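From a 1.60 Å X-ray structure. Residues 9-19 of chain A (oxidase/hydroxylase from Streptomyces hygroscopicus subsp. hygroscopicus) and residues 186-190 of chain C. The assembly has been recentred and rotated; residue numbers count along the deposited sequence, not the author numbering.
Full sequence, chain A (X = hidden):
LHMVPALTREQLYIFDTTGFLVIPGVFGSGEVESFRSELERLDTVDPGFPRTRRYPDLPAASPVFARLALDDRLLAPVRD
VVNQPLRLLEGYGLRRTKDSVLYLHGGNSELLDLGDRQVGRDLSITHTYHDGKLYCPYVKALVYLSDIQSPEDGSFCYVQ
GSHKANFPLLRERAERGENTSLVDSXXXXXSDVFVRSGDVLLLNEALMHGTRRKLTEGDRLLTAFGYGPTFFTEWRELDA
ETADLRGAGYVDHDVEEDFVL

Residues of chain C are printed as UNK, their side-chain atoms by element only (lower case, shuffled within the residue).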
# COMPACT_ATOMS: atom_id res chain seq x y z
N ARG A 9 15.98 16.56 -3.62
CA ARG A 9 14.83 15.92 -4.25
C ARG A 9 15.28 14.72 -5.08
O ARG A 9 14.67 13.64 -5.02
CB ARG A 9 14.07 16.92 -5.14
CG ARG A 9 13.20 17.92 -4.40
CD ARG A 9 12.08 17.23 -3.66
NE ARG A 9 12.33 17.16 -2.22
CZ ARG A 9 11.52 16.56 -1.35
NH1 ARG A 9 10.41 15.96 -1.77
NH2 ARG A 9 11.83 16.55 -0.06
N GLU A 10 16.36 14.91 -5.82
CA GLU A 10 16.87 13.85 -6.67
C GLU A 10 17.43 12.69 -5.85
O GLU A 10 17.21 11.53 -6.20
CB GLU A 10 17.94 14.39 -7.61
CG GLU A 10 18.41 13.40 -8.62
CD GLU A 10 19.40 13.99 -9.60
OE1 GLU A 10 19.04 14.96 -10.30
OE2 GLU A 10 20.54 13.50 -9.64
N GLN A 11 18.14 12.99 -4.77
CA GLN A 11 18.68 11.95 -3.90
C GLN A 11 17.56 11.12 -3.26
O GLN A 11 17.65 9.90 -3.21
CB GLN A 11 19.58 12.56 -2.82
CG GLN A 11 20.95 12.96 -3.34
CD GLN A 11 21.81 13.64 -2.27
OE1 GLN A 11 21.36 14.58 -1.62
NE2 GLN A 11 23.04 13.16 -2.10
N LEU A 12 16.52 11.79 -2.78
CA LEU A 12 15.34 11.07 -2.27
C LEU A 12 14.70 10.21 -3.36
O LEU A 12 14.28 9.08 -3.09
CB LEU A 12 14.31 12.04 -1.70
CG LEU A 12 14.73 12.75 -0.41
CD1 LEU A 12 13.83 13.93 -0.12
CD2 LEU A 12 14.70 11.75 0.73
N TYR A 13 14.61 10.76 -4.57
CA TYR A 13 13.99 10.02 -5.67
C TYR A 13 14.75 8.74 -5.92
O TYR A 13 14.16 7.66 -6.05
CB TYR A 13 13.95 10.84 -6.96
CG TYR A 13 13.30 10.10 -8.11
CD1 TYR A 13 11.94 10.24 -8.37
CD2 TYR A 13 14.04 9.25 -8.93
CE1 TYR A 13 11.34 9.57 -9.44
CE2 TYR A 13 13.45 8.57 -9.97
CZ TYR A 13 12.11 8.73 -10.22
OH TYR A 13 11.55 8.04 -11.27
N ILE A 14 16.07 8.86 -5.99
CA ILE A 14 16.95 7.73 -6.22
C ILE A 14 16.89 6.72 -5.07
O ILE A 14 16.82 5.52 -5.30
CB ILE A 14 18.39 8.22 -6.47
CG1 ILE A 14 18.41 9.00 -7.78
CG2 ILE A 14 19.37 7.06 -6.52
CD1 ILE A 14 19.71 9.69 -8.06
N PHE A 15 16.92 7.19 -3.82
CA PHE A 15 16.86 6.24 -2.72
C PHE A 15 15.54 5.47 -2.74
O PHE A 15 15.51 4.26 -2.53
CB PHE A 15 17.04 6.93 -1.37
CG PHE A 15 17.10 5.97 -0.22
CD1 PHE A 15 18.30 5.37 0.14
CD2 PHE A 15 15.95 5.64 0.46
CE1 PHE A 15 18.33 4.48 1.20
CE2 PHE A 15 15.98 4.75 1.52
CZ PHE A 15 17.16 4.17 1.90
N ASP A 16 14.45 6.18 -3.00
CA ASP A 16 13.13 5.57 -3.04
C ASP A 16 13.08 4.53 -4.14
O ASP A 16 12.61 3.41 -3.94
CB ASP A 16 12.06 6.63 -3.26
CG ASP A 16 10.70 6.04 -3.55
OD1 ASP A 16 10.21 5.20 -2.77
OD2 ASP A 16 10.09 6.43 -4.58
N THR A 17 13.57 4.89 -5.32
CA THR A 17 13.34 4.02 -6.47
C THR A 17 14.32 2.86 -6.55
O THR A 17 14.00 1.83 -7.16
CB THR A 17 13.40 4.81 -7.79
OG1 THR A 17 14.59 5.60 -7.84
CG2 THR A 17 12.17 5.70 -7.91
N THR A 18 15.50 2.99 -5.95
CA THR A 18 16.53 1.96 -6.07
C THR A 18 16.87 1.24 -4.77
O THR A 18 17.48 0.18 -4.77
CB THR A 18 17.84 2.56 -6.63
OG1 THR A 18 18.47 3.36 -5.63
CG2 THR A 18 17.56 3.39 -7.88
N GLY A 19 16.47 1.84 -3.64
CA GLY A 19 16.70 1.22 -2.35
C GLY A 19 18.04 1.58 -1.73
O GLY A 19 18.38 1.08 -0.68
N UNK C 186 21.70 11.83 -20.01
CA UNK C 186 21.95 10.73 -19.09
C UNK C 186 21.40 11.05 -17.71
O UNK C 186 21.04 12.19 -17.41
N UNK C 187 21.32 10.02 -16.87
CA UNK C 187 20.82 10.13 -15.50
C UNK C 187 21.34 8.91 -14.76
O UNK C 187 21.46 7.85 -15.37
c UNK C 187 18.70 10.50 -14.14
c UNK C 187 18.70 11.79 -13.62
c UNK C 187 17.59 11.02 -11.64
c UNK C 187 17.57 9.75 -12.14
c UNK C 187 18.12 9.49 -13.40
c UNK C 187 18.15 12.05 -12.38
c UNK C 187 19.29 10.22 -15.49
N UNK C 188 21.68 9.04 -13.46
CA UNK C 188 22.37 7.94 -12.75
C UNK C 188 21.63 6.61 -12.80
O UNK C 188 22.28 5.56 -12.77
c UNK C 188 21.51 10.21 -12.59
c UNK C 188 22.46 8.45 -11.31
c UNK C 188 22.40 9.92 -11.42
N UNK C 189 20.31 6.65 -12.89
CA UNK C 189 19.52 5.42 -12.87
C UNK C 189 18.81 5.13 -14.20
O UNK C 189 17.94 4.27 -14.27
o UNK C 189 17.65 6.63 -11.94
c UNK C 189 19.20 5.60 -10.41
c UNK C 189 18.48 5.48 -11.76
N UNK C 190 19.20 5.85 -15.24
CA UNK C 190 18.65 5.62 -16.57
C UNK C 190 19.44 4.53 -17.31
O UNK C 190 20.64 4.68 -17.53
c UNK C 190 18.64 6.92 -17.37
c UNK C 190 18.18 8.27 -19.40
c UNK C 190 16.61 6.45 -18.78
c UNK C 190 18.06 6.90 -18.79
O HOH W 1 15.63 5.88 -10.39

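Position 186 has backbone atoms only and no side-chain atoms. Its phi is 93° and its psi 166°, and it is the first residue after a helix to leave helical angles. At these angles a CB would be jammed against the carbonyl O of the residue before. It touches nothing in the chain A stretch. This is glycine, G186(C).

Position 187 carries seven side-chain carbons: one carbon, then a ring of six. There is no oxygen on the ring. The CA-to-CB bond points sideways to the chain A helix, but the end of the ring comes nearer. It meets E10(A) and I14(A), both at an oblique angle to the ring. The residue is phenylalanine, F187(C). Its CE2 lies 3.6 Å from CD of E10(A), and its CZ lies 4.4 Å from CD1 of I14(A).

Position 188 has three side-chain carbons that close a ring onto the backbone N. Such a ring leaves the nitrogen without a hydrogen and restricts phi, here -56°. The CA-to-CB bond points toward the helix, and the ring lies near E10(A) and I14(A). This is proline, P188(C). Its CG is 4.3 Å from CD1 of I14(A), an apolar contact.

Position 189 has three side-chain atoms: one carbon that carries one oxygen and one carbon. The CA-to-CB bond points toward chain A. The carbon branch meets I14(A) and T18(A), while the oxygen lies near water 1. An oxygen and a carbon on the same CB make this threonine, T189(C), with chi1 in the p well. Its CG2 is 3.7 Å from CG2 of T18(A) and 4.2 Å from CG2 of I14(A).

Position 190 has four side-chain carbons, forked at the second. It is out of reach of the chain A stretch. The fork after CB makes it leucine, L190(C). Its N donates to O of F187(C) at 3.0 Å, within a type I beta turn.

The contact sets one side of a helix against this turn. E10(A), I14(A) and T18(A) recur every four residues, so their side chains line up along the helix. I14(A) touches F187(C), P188(C) and T189(C). No direct hydrogen bond crosses between the stretches. Water 1 bridges them instead: it donates to OG1 of T17(A) at 2.8 Å and is hydrogen-bonded to OG1 of T189(C) at 2.7 Å. OG1 of T17(A) in turn donates to O of Y13(A) at 2.8 Å, which ties the bridge to the helix backbone. Together the two stretches bury 254 Å².

Chain C (186-190) GFPTL
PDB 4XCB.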